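Local structure of alpha-glucosidase YIHQ (Escherichia coli, 5AEG) at residues A[260-264]-A[286-290]; A[271-275]-A[547-551]; A[473-477]-A[514-520]; A[451-456]-A[464-469]. The protein hydrolyses sulfoquinovosyl diacylglycerides, the plant sulfolipids, and simpler sulfoquinovosides such as sulfoquinovosyl glycerol to release sulfoquinovose for sulfoglycolysis. All blocks are in the same frame, centred on the assembly; numbering follows the deposited sequence.

Contact 1: residues A[260-264]-A[286-290]; sequences GIQGG and WAQDW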
loop_
_atom_site.group_PDB
_atom_site.type_symbol
_atom_site.label_atom_id
_atom_site.label_comp_id
_atom_site.label_asym_id
_atom_site.label_seq_id
_atom_site.Cartn_x
_atom_site.Cartn_y
_atom_site.Cartn_z
ATOM N N GLY A 260 1.465 13.649 15.549
ATOM C CA GLY A 260 -0.010 13.613 15.225
ATOM C C GLY A 260 -0.687 14.208 16.414
ATOM O O GLY A 260 -0.607 13.694 17.531
ATOM N N ILE A 261 -1.278 15.377 16.162
ATOM C CA ILE A 261 -1.968 16.146 17.193
ATOM C C ILE A 261 -3.343 16.619 16.661
ATOM O O ILE A 261 -3.448 16.978 15.535
ATOM C CB ILE A 261 -1.144 17.334 17.647
ATOM C CG1 ILE A 261 0.309 16.923 18.050
ATOM C CG2 ILE A 261 -1.869 18.036 18.808
ATOM C CD1 ILE A 261 1.280 18.085 18.249
ATOM N N GLN A 262 -4.357 16.583 17.520
ATOM C CA GLN A 262 -5.639 17.216 17.234
ATOM C C GLN A 262 -5.960 18.153 18.422
ATOM O O GLN A 262 -5.357 18.057 19.484
ATOM C CB GLN A 262 -6.699 16.140 17.089
ATOM C CG GLN A 262 -6.422 15.161 15.954
ATOM C CD GLN A 262 -7.448 14.047 15.822
ATOM O OE1 GLN A 262 -8.331 14.102 14.949
ATOM N NE2 GLN A 262 -7.307 13.028 16.598
ATOM N N GLY A 263 -6.909 19.035 18.205
ATOM C CA GLY A 263 -7.420 19.874 19.280
ATOM C C GLY A 263 -7.091 21.346 19.219
ATOM O O GLY A 263 -7.381 22.086 20.213
ATOM N N GLY A 264 -6.472 21.764 18.125
ATOM C CA GLY A 264 -6.273 23.129 17.761
ATOM C C GLY A 264 -4.849 23.696 17.985
ATOM O O GLY A 264 -3.923 22.995 18.383
ATOM N N TRP A 286 1.235 17.161 12.348
ATOM C CA TRP A 286 0.219 16.643 11.405
ATOM C C TRP A 286 -1.104 16.697 12.212
ATOM O O TRP A 286 -1.268 16.009 13.215
ATOM C CB TRP A 286 0.529 15.178 11.035
ATOM C CG TRP A 286 -0.661 14.579 10.324
ATOM C CD1 TRP A 286 -1.273 15.074 9.228
ATOM C CD2 TRP A 286 -1.443 13.476 10.766
ATOM N NE1 TRP A 286 -2.377 14.310 8.902
ATOM C CE2 TRP A 286 -2.498 13.308 9.837
ATOM C CE3 TRP A 286 -1.303 12.562 11.781
ATOM C CZ2 TRP A 286 -3.487 12.325 10.002
ATOM C CZ3 TRP A 286 -2.256 11.524 11.888
ATOM C CH2 TRP A 286 -3.339 11.457 11.033
ATOM N N ALA A 287 -1.973 17.616 11.818
ATOM C CA ALA A 287 -3.222 17.906 12.527
ATOM C C ALA A 287 -4.371 17.655 11.558
ATOM O O ALA A 287 -4.752 18.535 10.733
ATOM C CB ALA A 287 -3.240 19.386 12.991
ATOM N N GLN A 288 -4.926 16.465 11.616
ATOM C CA GLN A 288 -5.990 16.134 10.659
ATOM C C GLN A 288 -7.324 16.937 10.865
ATOM O O GLN A 288 -8.147 16.978 9.915
ATOM C CB GLN A 288 -6.252 14.652 10.617
ATOM C CG GLN A 288 -6.774 14.036 11.909
ATOM C CD GLN A 288 -7.181 12.575 11.737
ATOM O OE1 GLN A 288 -7.137 12.015 10.627
ATOM N NE2 GLN A 288 -7.724 12.001 12.829
ATOM N N ASP A 289 -7.507 17.504 12.062
ATOM C CA ASP A 289 -8.681 18.382 12.349
ATOM C C ASP A 289 -8.508 19.860 11.988
ATOM O O ASP A 289 -9.340 20.656 12.438
ATOM C CB ASP A 289 -9.199 18.202 13.838
ATOM C CG ASP A 289 -8.226 18.626 14.856
ATOM O OD1 ASP A 289 -7.015 18.592 14.538
ATOM O OD2 ASP A 289 -8.627 19.053 15.969
ATOM N N TRP A 290 -7.552 20.174 11.092
ATOM C CA TRP A 290 -7.314 21.472 10.551
ATOM C C TRP A 290 -8.553 22.148 9.935
ATOM O O TRP A 290 -8.639 23.382 9.911
ATOM C CB TRP A 290 -6.191 21.451 9.550
ATOM C CG TRP A 290 -6.600 20.882 8.236
ATOM C CD1 TRP A 290 -7.010 19.601 8.007
ATOM C CD2 TRP A 290 -6.746 21.579 6.999
ATOM N NE1 TRP A 290 -7.367 19.465 6.697
ATOM C CE2 TRP A 290 -7.246 20.663 6.063
ATOM C CE3 TRP A 290 -6.525 22.897 6.596
ATOM C CZ2 TRP A 290 -7.490 21.008 4.695
ATOM C CZ3 TRP A 290 -6.741 23.247 5.232
ATOM C CH2 TRP A 290 -7.239 22.285 4.316
#
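The extended chains of Q262 and Q288 cross obliquely and meet through their amides, whose planes stand 58° apart. The bond runs from Q288 NE2 to Q262 OE1 at 3.0 Å. It lies close to the amide plane of the donor, but it comes down on the acceptor from above the carbonyl plane, so the Q262 oxygen is not met on a lone pair. The other end of the Q262 amide, NE2, is held by E538. Q288 belongs to the sulfoquinovosyl diacylglyceride site, and the bond is consistent with Q262 being a second-shell residue that steadies the rotation of the Q288 amide.

D289 works on the backbone instead. Its CG sits between the backbone N and the carbonyl carbon (chi1 65°), which turns the carboxylate to the opposite segment, where OD2 accepts from G263 N at 2.8 Å on its syn side. OD1 rests against Q262, 3.6 Å from the Q262 CB, and is bonded to the hydroxyl of Y313. With both oxygens engaged, the carboxylate holds G263, the residue before the N-cap G264 of helix 265-277. At the barrel end of the contact I261 N donates to W286 O (3.0 Å), while the W286 ring lies obliquely against G260 CA, its CE3 3.8 Å away.

The neighbouring strands 257-260 and 282-286 of the TIM barrel, parallel to each other, finish here. Beyond them I261 packs on helix 265-277, A287 and Q288 lean on strand 329-334, and the indole N-H of W286 bonds to A332 of that strand.

Contact 2: residues A[271-275]-A[547-551]; sequences KLDTM and QFDGD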
loop_
_atom_site.group_PDB
_atom_site.type_symbol
_atom_site.label_atom_id
_atom_site.label_comp_id
_atom_site.label_asym_id
_atom_site.label_seq_id
_atom_site.Cartn_x
_atom_site.Cartn_y
_atom_site.Cartn_z
ATOM N N LYS A 271 2.317 20.886 22.880
ATOM C CA LYS A 271 2.902 19.553 22.676
ATOM C C LYS A 271 4.210 19.640 21.906
ATOM O O LYS A 271 5.164 18.969 22.308
ATOM C CB LYS A 271 1.917 18.578 22.033
ATOM C CG LYS A 271 0.789 18.215 22.939
ATOM C CD LYS A 271 -0.077 17.168 22.256
ATOM C CE LYS A 271 -1.397 16.896 22.953
ATOM N NZ LYS A 271 -1.133 16.280 24.251
ATOM N N LEU A 272 4.293 20.487 20.893
ATOM C CA LEU A 272 5.529 20.728 20.173
ATOM C C LEU A 272 6.635 21.140 21.133
ATOM O O LEU A 272 7.805 20.667 21.053
ATOM C CB LEU A 272 5.381 21.798 19.073
ATOM C CG LEU A 272 6.654 22.299 18.385
ATOM C CD1 LEU A 272 7.271 21.133 17.586
ATOM C CD2 LEU A 272 6.407 23.520 17.506
ATOM N N ASP A 273 6.292 22.068 22.021
ATOM C CA ASP A 273 7.291 22.584 22.943
ATOM C C ASP A 273 7.744 21.588 23.950
ATOM O O ASP A 273 8.933 21.583 24.235
ATOM C CB ASP A 273 6.794 23.871 23.663
ATOM C CG ASP A 273 6.741 25.071 22.734
ATOM O OD1 ASP A 273 7.567 25.195 21.827
ATOM O OD2 ASP A 273 5.913 25.975 22.934
ATOM N N THR A 274 6.823 20.843 24.565
ATOM C CA THR A 274 7.158 19.803 25.493
ATOM C C THR A 274 8.153 18.769 24.901
ATOM O O THR A 274 9.116 18.354 25.580
ATOM C CB THR A 274 5.882 19.066 25.912
ATOM O OG1 THR A 274 5.046 19.978 26.624
ATOM C CG2 THR A 274 6.163 17.827 26.745
ATOM N N MET A 275 7.885 18.366 23.663
ATOM C CA MET A 275 8.771 17.372 22.998
ATOM C C MET A 275 10.129 17.982 22.669
ATOM O O MET A 275 11.168 17.358 22.973
ATOM C CB MET A 275 8.111 16.830 21.748
ATOM C CG MET A 275 6.831 16.019 22.074
ATOM S SD MET A 275 6.937 14.664 23.217
ATOM C CE MET A 275 7.446 13.323 22.116
ATOM N N GLN A 547 -0.165 8.095 24.590
ATOM C CA GLN A 547 0.375 8.967 23.588
ATOM C C GLN A 547 1.814 9.328 23.782
ATOM O O GLN A 547 2.402 9.033 24.833
ATOM C CB GLN A 547 -0.459 10.253 23.535
ATOM C CG GLN A 547 -1.963 10.026 23.385
ATOM C CD GLN A 547 -2.407 9.329 22.061
ATOM O OE1 GLN A 547 -1.634 9.165 21.083
ATOM N NE2 GLN A 547 -3.707 8.993 22.012
ATOM N N PHE A 548 2.388 9.984 22.762
ATOM C CA PHE A 548 3.851 10.304 22.743
ATOM C C PHE A 548 4.347 11.127 23.958
ATOM O O PHE A 548 5.529 11.141 24.252
ATOM C CB PHE A 548 4.251 10.946 21.442
ATOM C CG PHE A 548 3.594 12.253 21.123
ATOM C CD1 PHE A 548 3.899 13.405 21.851
ATOM C CD2 PHE A 548 2.712 12.358 20.027
ATOM C CE1 PHE A 548 3.323 14.634 21.533
ATOM C CE2 PHE A 548 2.122 13.567 19.711
ATOM C CZ PHE A 548 2.444 14.718 20.424
ATOM N N ASP A 549 3.401 11.818 24.626
ATOM C CA ASP A 549 3.720 12.684 25.773
ATOM C C ASP A 549 3.119 12.160 27.051
ATOM O O ASP A 549 2.893 12.926 27.985
ATOM C CB ASP A 549 3.303 14.123 25.474
ATOM C CG ASP A 549 1.802 14.272 25.137
ATOM O OD1 ASP A 549 1.107 13.220 24.948
ATOM O OD2 ASP A 549 1.362 15.441 25.085
ATOM N N GLY A 550 2.861 10.845 27.127
ATOM C CA GLY A 550 2.100 10.294 28.267
ATOM C C GLY A 550 2.854 10.422 29.591
ATOM O O GLY A 550 2.242 10.495 30.639
ATOM N N ASP A 551 4.181 10.410 29.540
ATOM C CA ASP A 551 5.030 10.542 30.775
ATOM C C ASP A 551 6.468 10.793 30.332
ATOM O O ASP A 551 6.804 10.768 29.073
ATOM C CB ASP A 551 4.844 9.348 31.793
ATOM C CG ASP A 551 5.411 7.995 31.317
ATOM O OD1 ASP A 551 6.126 7.915 30.269
ATOM O OD2 ASP A 551 5.141 6.980 32.012
HETATM O O HOH W 1 -0.875 13.676 22.858
#
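Residues 271-275 form a stretch of helix, closed within the segment by the bond from M275 N to K271 O, and they face a type I beta turn that runs from Q547 to G550. The backbones stay well apart, the nearest CA atoms being those of M275 and D549 at 7.4 Å, and side chains bridge the gap. K271 and M275, one helical turn apart, both point at the turn.

K271 crosses D549 at about a right angle; its chain runs extended beyond CG and bends at its last torsion (chi4 -66°), which brings NZ to the syn lone pair of D549 OD2 at 2.8 Å. This salt bridge is doubled by a water that accepts from K271 NZ and donates to D549 OD1, so both carboxylate oxygens are tied to the one ammonium group. The partners join helix 265-277, which follows the first strand of the TIM barrel, to the loop leading from the last barrel strand, 534-536, into helix 552-567; the contact thus lies where the barrel closes.

F548 touches both helical residues. The M275 chain folds back at chi2 and chi3 so that its CE lies 3.6 Å from F548 CD1, with the sulfur in an oblique Met-aromatic contact, 4.8 Å from the ring centroid. K271 CD approaches the far end of the same ring, 4.0 Å from CZ. M275 and F548 also both pack on F558 and on L259 of strand 257-260.

Contact 3: residues A[473-477]-A[514-520]; sequences QNVDW and MKRSKEL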
loop_
_atom_site.group_PDB
_atom_site.type_symbol
_atom_site.label_atom_id
_atom_site.label_comp_id
_atom_site.label_asym_id
_atom_site.label_seq_id
_atom_site.Cartn_x
_atom_site.Cartn_y
_atom_site.Cartn_z
ATOM N N GLN A 473 -3.833 -0.214 11.483
ATOM C CA GLN A 473 -3.570 -1.363 12.314
ATOM C C GLN A 473 -4.379 -1.223 13.625
ATOM O O GLN A 473 -4.660 -0.128 14.070
ATOM C CB GLN A 473 -2.057 -1.430 12.757
ATOM C CG GLN A 473 -1.207 -2.031 11.653
ATOM C CD GLN A 473 -1.003 -1.065 10.531
ATOM O OE1 GLN A 473 -0.417 -0.008 10.729
ATOM N NE2 GLN A 473 -1.514 -1.390 9.339
ATOM N N ASN A 474 -4.744 -2.342 14.189
ATOM C CA ASN A 474 -5.210 -2.354 15.549
ATOM C C ASN A 474 -4.115 -1.838 16.483
ATOM O O ASN A 474 -2.925 -2.070 16.233
ATOM C CB ASN A 474 -5.580 -3.757 15.982
ATOM C CG ASN A 474 -6.895 -4.300 15.301
ATOM O OD1 ASN A 474 -7.631 -3.574 14.640
ATOM N ND2 ASN A 474 -7.128 -5.591 15.440
ATOM N N VAL A 475 -4.531 -1.332 17.642
ATOM C CA VAL A 475 -3.585 -1.048 18.743
ATOM C C VAL A 475 -3.324 -2.320 19.533
ATOM O O VAL A 475 -3.530 -2.369 20.748
ATOM C CB VAL A 475 -4.074 0.150 19.602
ATOM C CG1 VAL A 475 -4.058 1.421 18.760
ATOM C CG2 VAL A 475 -5.428 -0.059 20.279
ATOM N N ASP A 476 -2.869 -3.377 18.841
ATOM C CA ASP A 476 -2.676 -4.699 19.423
ATOM C C ASP A 476 -1.434 -5.290 18.878
ATOM O O ASP A 476 -0.702 -4.635 18.076
ATOM C CB ASP A 476 -3.928 -5.623 19.354
ATOM C CG ASP A 476 -4.205 -6.246 17.976
ATOM O OD1 ASP A 476 -3.330 -6.269 17.037
ATOM O OD2 ASP A 476 -5.337 -6.763 17.835
ATOM N N TRP A 477 -1.143 -6.485 19.362
ATOM C CA TRP A 477 0.051 -7.246 19.000
ATOM C C TRP A 477 -0.281 -8.405 18.057
ATOM O O TRP A 477 0.508 -9.390 17.926
ATOM C CB TRP A 477 0.703 -7.800 20.288
ATOM C CG TRP A 477 1.036 -6.739 21.362
ATOM C CD1 TRP A 477 0.246 -6.317 22.392
ATOM C CD2 TRP A 477 2.288 -6.012 21.499
ATOM N NE1 TRP A 477 0.904 -5.378 23.132
ATOM C CE2 TRP A 477 2.170 -5.205 22.651
ATOM C CE3 TRP A 477 3.504 -6.035 20.797
ATOM C CZ2 TRP A 477 3.219 -4.378 23.126
ATOM C CZ3 TRP A 477 4.548 -5.202 21.239
ATOM C CH2 TRP A 477 4.402 -4.386 22.422
ATOM N N MET A 514 -9.882 -2.636 22.698
ATOM C CA MET A 514 -8.469 -2.539 22.413
ATOM C C MET A 514 -8.065 -1.123 22.817
ATOM O O MET A 514 -8.745 -0.173 22.484
ATOM C CB MET A 514 -8.202 -2.728 20.910
ATOM C CG MET A 514 -8.393 -4.114 20.454
ATOM S SD MET A 514 -8.036 -4.375 18.679
ATOM C CE MET A 514 -9.056 -3.181 17.857
ATOM N N LYS A 515 -6.953 -0.967 23.529
ATOM C CA LYS A 515 -6.401 0.345 23.862
ATOM C C LYS A 515 -4.876 0.229 23.785
ATOM O O LYS A 515 -4.289 -0.761 24.206
ATOM C CB LYS A 515 -6.779 0.658 25.293
ATOM C CG LYS A 515 -8.294 0.648 25.618
ATOM C CD LYS A 515 -8.437 1.016 27.119
ATOM C CE LYS A 515 -9.820 1.504 27.491
ATOM N NZ LYS A 515 -10.864 0.788 26.744
ATOM N N ARG A 516 -4.237 1.267 23.315
ATOM C CA ARG A 516 -2.788 1.261 23.077
ATOM C C ARG A 516 -2.022 1.412 24.374
ATOM O O ARG A 516 -2.195 2.414 25.048
ATOM C CB ARG A 516 -2.380 2.421 22.228
ATOM C CG ARG A 516 -0.951 2.296 21.712
ATOM C CD ARG A 516 -0.468 3.612 21.163
ATOM N NE ARG A 516 -1.134 4.036 19.892
ATOM C CZ ARG A 516 -1.601 5.211 19.644
ATOM N NH1 ARG A 516 -1.472 6.217 20.534
ATOM N NH2 ARG A 516 -2.114 5.468 18.459
ATOM N N SER A 517 -1.235 0.415 24.711
ATOM C CA SER A 517 -0.339 0.505 25.908
ATOM C C SER A 517 0.893 1.384 25.599
ATOM O O SER A 517 1.308 1.648 24.416
ATOM C CB SER A 517 0.068 -0.903 26.333
ATOM O OG SER A 517 0.905 -1.491 25.359
ATOM N N LYS A 518 1.494 1.840 26.689
ATOM C CA LYS A 518 2.818 2.421 26.588
ATOM C C LYS A 518 3.806 1.475 25.933
ATOM O O LYS A 518 4.576 1.924 25.079
ATOM C CB LYS A 518 3.325 2.752 27.988
ATOM C CG LYS A 518 4.710 3.386 28.054
ATOM C CD LYS A 518 4.892 3.897 29.498
ATOM C CE LYS A 518 6.365 4.103 29.835
ATOM N NZ LYS A 518 6.476 4.568 31.301
ATOM N N GLU A 519 3.811 0.224 26.330
ATOM C CA GLU A 519 4.729 -0.742 25.780
ATOM C C GLU A 519 4.561 -0.840 24.245
ATOM O O GLU A 519 5.557 -0.849 23.528
ATOM C CB GLU A 519 4.554 -2.109 26.408
ATOM C CG GLU A 519 5.546 -3.150 25.949
ATOM C CD GLU A 519 5.200 -4.541 26.353
ATOM O OE1 GLU A 519 4.283 -4.699 27.119
ATOM O OE2 GLU A 519 5.901 -5.502 25.948
ATOM N N LEU A 520 3.317 -0.908 23.755
ATOM C CA LEU A 520 3.075 -0.951 22.263
ATOM C C LEU A 520 3.588 0.311 21.578
ATOM O O LEU A 520 4.265 0.225 20.554
ATOM C CB LEU A 520 1.601 -1.250 21.970
ATOM C CG LEU A 520 1.290 -1.403 20.475
ATOM C CD1 LEU A 520 2.079 -2.601 19.923
ATOM C CD2 LEU A 520 -0.232 -1.634 20.314
HETATM O O HOH W 2 -2.075 -2.083 23.329
HETATM O O HOH W 3 -5.084 -3.711 22.567
HETATM O O HOH W 4 -0.298 -3.980 25.134
#
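V475 O receives hydrogen bonds from two waters that link it to the 514-520 segment. One, at 3.0 Å from V475 O, also donates to K515 O and accepts from S517 N; the other stands 2.7 Å from V475 O and accepts only weakly from K515 N. V475 is the centre of an inverse gamma turn, and its side chain points at the facing loop, CG2 lying 3.5 Å from R516 N.

The W477 indole lies on the start of helix 518-528. L520 CD1 sits over the centre of the six-membered ring, 3.5 Å from its centroid and 2° off the normal, a CH-pi contact. The helix opens with S517 as N-cap, its OG accepting from L520 N, and a third water in the plane of the indole joins that hydroxyl to W477 NE1. Segment 473-477 follows barrel strand 468-469 and D472, the probable proton donor and a calcium ligand, whereas 514-520 runs from loop into helix.

M514 is extended to its sulfur and turns at chi3 (-54°), which lays the methyl on the N474 amide, CE 3.5 Å from N474 CG. N474 ND2 donates to D476 OD2 from above the carboxylate plane, while D476 OD1 is bonded to S478.

Contact 4: residues A[451-456]-A[464-469]; sequences LFFMRA and YSTMMW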
loop_
_atom_site.group_PDB
_atom_site.type_symbol
_atom_site.label_atom_id
_atom_site.label_comp_id
_atom_site.label_asym_id
_atom_site.label_seq_id
_atom_site.Cartn_x
_atom_site.Cartn_y
_atom_site.Cartn_z
ATOM N N LEU A 451 5.244 16.590 0.945
ATOM C CA LEU A 451 5.082 15.106 1.050
ATOM C C LEU A 451 3.632 14.747 1.443
ATOM O O LEU A 451 3.168 15.086 2.562
ATOM C CB LEU A 451 6.141 14.524 2.047
ATOM C CG LEU A 451 5.965 12.999 1.933
ATOM C CD1 LEU A 451 6.621 12.287 0.784
ATOM C CD2 LEU A 451 5.525 12.225 3.149
ATOM N N PHE A 452 2.928 14.094 0.548
ATOM C CA PHE A 452 1.633 13.498 0.904
ATOM C C PHE A 452 1.762 11.988 1.055
ATOM O O PHE A 452 2.648 11.329 0.455
ATOM C CB PHE A 452 0.488 13.891 -0.049
ATOM C CG PHE A 452 0.632 13.432 -1.409
ATOM C CD1 PHE A 452 0.110 12.192 -1.810
ATOM C CD2 PHE A 452 1.212 14.251 -2.344
ATOM C CE1 PHE A 452 0.231 11.788 -3.149
ATOM C CE2 PHE A 452 1.377 13.841 -3.634
ATOM C CZ PHE A 452 0.872 12.641 -4.056
ATOM N N PHE A 453 0.885 11.427 1.840
ATOM C CA PHE A 453 0.940 10.012 2.088
ATOM C C PHE A 453 -0.451 9.426 1.962
ATOM O O PHE A 453 -1.421 10.075 2.400
ATOM C CB PHE A 453 1.655 9.677 3.415
ATOM C CG PHE A 453 1.157 10.437 4.617
ATOM C CD1 PHE A 453 1.652 11.681 4.912
ATOM C CD2 PHE A 453 0.273 9.830 5.505
ATOM C CE1 PHE A 453 1.171 12.398 6.002
ATOM C CE2 PHE A 453 -0.181 10.512 6.633
ATOM C CZ PHE A 453 0.290 11.789 6.874
ATOM N N MET A 454 -0.524 8.200 1.428
ATOM C CA MET A 454 -1.787 7.546 1.142
ATOM C C MET A 454 -1.836 6.180 1.709
ATOM O O MET A 454 -0.773 5.520 1.888
ATOM C CB MET A 454 -1.931 7.407 -0.438
ATOM C CG MET A 454 -1.850 8.760 -1.093
ATOM S SD MET A 454 -2.334 8.720 -2.829
ATOM C CE MET A 454 -4.107 8.470 -2.751
ATOM N N ARG A 455 -3.048 5.667 1.957
ATOM C CA ARG A 455 -3.167 4.256 2.223
ATOM C C ARG A 455 -3.639 3.431 1.031
ATOM O O ARG A 455 -3.109 2.396 0.774
ATOM C CB ARG A 455 -4.009 3.922 3.452
ATOM C CG ARG A 455 -5.482 4.288 3.470
ATOM C CD ARG A 455 -6.117 3.889 4.839
ATOM N NE ARG A 455 -7.397 4.631 4.893
ATOM C CZ ARG A 455 -8.635 4.197 4.641
ATOM N NH1 ARG A 455 -8.943 2.962 4.422
ATOM N NH2 ARG A 455 -9.626 5.055 4.607
ATOM N N ALA A 456 -4.711 3.860 0.370
ATOM C CA ALA A 456 -5.155 3.202 -0.844
ATOM C C ALA A 456 -4.227 3.364 -2.006
ATOM O O ALA A 456 -3.550 4.390 -2.126
ATOM C CB ALA A 456 -6.560 3.687 -1.207
ATOM N N TYR A 464 2.590 8.087 -8.785
ATOM C CA TYR A 464 1.816 9.201 -8.277
ATOM C C TYR A 464 1.751 9.343 -6.754
ATOM O O TYR A 464 1.515 10.446 -6.311
ATOM C CB TYR A 464 0.392 9.139 -8.836
ATOM C CG TYR A 464 0.348 9.294 -10.349
ATOM C CD1 TYR A 464 1.018 10.342 -10.981
ATOM C CD2 TYR A 464 -0.294 8.349 -11.130
ATOM C CE1 TYR A 464 0.990 10.483 -12.377
ATOM C CE2 TYR A 464 -0.318 8.472 -12.513
ATOM C CZ TYR A 464 0.319 9.537 -13.121
ATOM O OH TYR A 464 0.281 9.621 -14.476
ATOM N N SER A 465 1.969 8.282 -5.955
ATOM C CA SER A 465 1.896 8.469 -4.463
ATOM C C SER A 465 3.333 8.677 -3.975
ATOM O O SER A 465 4.202 7.793 -4.118
ATOM C CB SER A 465 1.284 7.296 -3.746
ATOM O OG SER A 465 1.310 7.533 -2.356
ATOM N N THR A 466 3.601 9.814 -3.366
ATOM C CA THR A 466 4.906 10.094 -2.906
ATOM C C THR A 466 5.308 9.291 -1.643
ATOM O O THR A 466 6.498 9.250 -1.293
ATOM C CB THR A 466 5.035 11.609 -2.571
ATOM O OG1 THR A 466 3.857 12.065 -1.843
ATOM C CG2 THR A 466 5.099 12.448 -3.920
ATOM N N MET A 467 4.340 8.700 -0.965
ATOM C CA MET A 467 4.620 7.863 0.235
ATOM C C MET A 467 3.423 7.051 0.540
ATOM O O MET A 467 2.281 7.608 0.549
ATOM C CB MET A 467 4.932 8.776 1.429
ATOM C CG MET A 467 4.978 8.070 2.754
ATOM S SD MET A 467 6.327 6.894 3.041
ATOM C CE MET A 467 7.674 8.082 3.258
ATOM N N MET A 468 3.615 5.747 0.775
ATOM C CA MET A 468 2.543 4.924 1.263
ATOM C C MET A 468 2.619 4.862 2.802
ATOM O O MET A 468 3.690 4.865 3.401
ATOM C CB MET A 468 2.525 3.498 0.668
ATOM C CG MET A 468 2.564 3.429 -0.828
ATOM S SD MET A 468 1.269 4.331 -1.626
ATOM C CE MET A 468 -0.218 3.734 -0.917
ATOM N N TRP A 469 1.435 4.812 3.436
ATOM C CA TRP A 469 1.359 4.419 4.843
ATOM C C TRP A 469 0.494 3.192 4.955
ATOM O O TRP A 469 -0.467 3.002 4.195
ATOM C CB TRP A 469 1.059 5.548 5.827
ATOM C CG TRP A 469 -0.246 5.536 6.587
ATOM C CD1 TRP A 469 -0.484 5.032 7.844
ATOM C CD2 TRP A 469 -1.486 6.146 6.164
ATOM N NE1 TRP A 469 -1.796 5.227 8.169
ATOM C CE2 TRP A 469 -2.432 5.860 7.133
ATOM C CE3 TRP A 469 -1.891 6.795 4.983
ATOM C CZ2 TRP A 469 -3.794 6.278 7.016
ATOM C CZ3 TRP A 469 -3.202 7.223 4.879
ATOM C CH2 TRP A 469 -4.148 6.900 5.862
#
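The W469 indole carries R455 over one face and receives the edge of F453 in an offset edge-to-face pair. R455 CB lies 3.8 Å from the centroid of the six-membered ring, a CH-pi contact, and the extended chain then follows the indole side by side, bringing CD to 3.7 Å from W469 CH2. The F453 and W469 planes stand at 86°, with F453 CD2 3.8 Å from W469 CE3. The F452 ring has the T466 hydroxyl above its centre and Y464 O at its edge, 3.2 Å from F452 CZ.

T466 OG1 lies between its own backbone N and carbonyl carbon (chi1 44°), which turns the hydroxyl to the strand, where it donates to F452 O at 2.7 Å. Further on, M467 O accepts from M454 N, and M454 O accepts from W469 N at 2.8 Å in a nearly straight bond, N-H...O 173°. These backbone bonds frame the single bridge between M454 and M468, linking strands 451-454 and 468-469, which lie next to each other in the TIM barrel. Against this backbone M468 folds its chain back, and its methyl CE ends 3.4 Å from M454 O.

The guanidinium of R455 goes on to salt bridges with the nucleophile D405, with E408, probably also an active-site residue, and with E152, while W469 NE1 bonds to D504. The aliphatic part of R455 is thus packed along W469, and three carboxylates share its charged end, which is consistent with R455 holding the positions of D405 and E408.

In the fold
All four contacts lie in the TIM-barrel domain. Contact 1 comes first along the chain and closes a short loop through helix 265-277, joining the ends of the first two barrel strands. Contact 2 starts inside that loop and crosses it, tying the same helix to the segment before helix 552-567; the two touch where I261 meets K271 and F548. Nested in the long loop closed by contact 2 are contacts 4 and 3, in series: contact 4 joins barrel strands 451-454 and 468-469, and contact 3 opens a few residues later, fastening the next loop to the start of helix 518-528. Contacts 2 and 3 are linked by the D551-K518 salt bridge; W286 packs on F453 between contacts 1 and 4.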